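Local coordinates for DUF3887 domain-containing protein (PDB 4HYZ) that is of unknown function but belongs to the DUF3887 family, is probably a lipoprotein in its full-length form, and packs here against a second copy of itself, at the interface of chains A and B. Sequence-based numbering; all coordinates share one arbitrary frame. Chains: chain A/B, Uncharacterized protein.

The interface of chains A and B. Residues chain A 72, 87, 98; chain B 3, 76.
B:Ile3, on the short N-terminal strand 2-4, packs on A:Thr72 and A:Ile87 of the other chain's sheet, with A:Asn98 at the margin, in a two-fold symmetric interface between two copies of one protein. It helps hold these copies together in the four-copy deposited assembly, although the structure alone does not show that the pairing is biological. Isoleucine suits a sheet surface because branching at CB spreads its contacts. With CG1 anti to the carbonyl carbon (chi1 -53°), CG2 is left anti to the backbone N; B:Ile3 CG2 meets the A:Thr72 methyl CG2 at 3.8 Å and also touches A:Ile87 CD1. The longer arm diverges towards A:Asn98, setting B:Ile3 CD1 3.9 Å from A:Ile87 CG2. A:Thr72 thus offers a small methyl to the apolar side, while its hydroxyl OG1 rests 3.5 Å from B:Ile3 CB. Cutting B:Ile3 back to an alanine is likely to strip A:Ile87 CG2 and CD1 of these contacts and open a gap over the strands. Beside this patch, the amides of A:Asn98 and B:Gln76 approach from opposite directions, their planes 75° apart. As modelled, A:Asn98 ND2 and B:Gln76 NE2 both donate to one water. They lie only 3.0 Å apart without bonding, so one amide may be turned over, bringing oxygen opposite nitrogen. The extended glutamine chain gives the reach. Together, apolar plug and polar rim probably help hold the N-terminal strand against the neighbouring sheet.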
loop_
_atom_site.group_PDB
_atom_site.type_symbol
_atom_site.label_atom_id
_atom_site.label_comp_id
_atom_site.label_asym_id
_atom_site.label_seq_id
_atom_site.Cartn_x
_atom_site.Cartn_y
_atom_site.Cartn_z
ATOM N N THR A 72 5.222 6.364 7.591
ATOM C CA THR A 72 4.747 5.574 6.443
ATOM C C THR A 72 5.906 4.681 6.017
ATOM O O THR A 72 6.959 5.200 5.692
ATOM C CB THR A 72 4.270 6.473 5.286
ATOM O OG1 THR A 72 3.295 7.389 5.757
ATOM C CG2 THR A 72 3.754 5.678 4.119
ATOM N N ILE A 87 8.835 7.265 5.549
ATOM C CA ILE A 87 8.472 8.658 5.362
ATOM C C ILE A 87 7.966 9.084 6.735
ATOM O O ILE A 87 6.988 8.526 7.231
ATOM C CB ILE A 87 7.490 8.928 4.214
ATOM C CG1 ILE A 87 8.028 8.279 2.888
ATOM C CG2 ILE A 87 7.291 10.446 4.106
ATOM C CD1 ILE A 87 7.070 8.324 1.723
ATOM N N ASN A 98 8.230 16.313 5.642
ATOM C CA ASN A 98 8.260 14.863 5.439
ATOM C C ASN A 98 9.664 14.393 5.040
ATOM O O ASN A 98 10.111 14.647 3.917
ATOM C CB ASN A 98 7.243 14.413 4.374
ATOM C CG ASN A 98 5.801 14.643 4.733
ATOM O OD1 ASN A 98 5.237 14.043 5.645
ATOM N ND2 ASN A 98 5.153 15.470 3.967
ATOM N N ILE B 3 0.300 10.705 3.496
ATOM C CA ILE B 3 1.057 9.931 2.522
ATOM C C ILE B 3 0.112 8.822 2.125
ATOM O O ILE B 3 -0.437 8.141 3.008
ATOM C CB ILE B 3 2.421 9.403 3.016
ATOM C CG1 ILE B 3 3.286 10.542 3.602
ATOM C CG2 ILE B 3 3.136 8.641 1.843
ATOM C CD1 ILE B 3 3.846 11.576 2.582
ATOM N N GLN B 76 -0.040 12.042 -2.104
ATOM C CA GLN B 76 0.201 12.897 -0.949
ATOM C C GLN B 76 -0.841 14.003 -0.891
ATOM O O GLN B 76 -1.228 14.553 -1.928
ATOM C CB GLN B 76 1.615 13.519 -1.026
ATOM C CG GLN B 76 1.986 14.306 0.243
ATOM C CD GLN B 76 3.360 14.946 0.223
ATOM O OE1 GLN B 76 4.124 14.816 -0.719
ATOM N NE2 GLN B 76 3.716 15.647 1.285
HETATM O O HOH W 1 2.053 15.571 3.618
#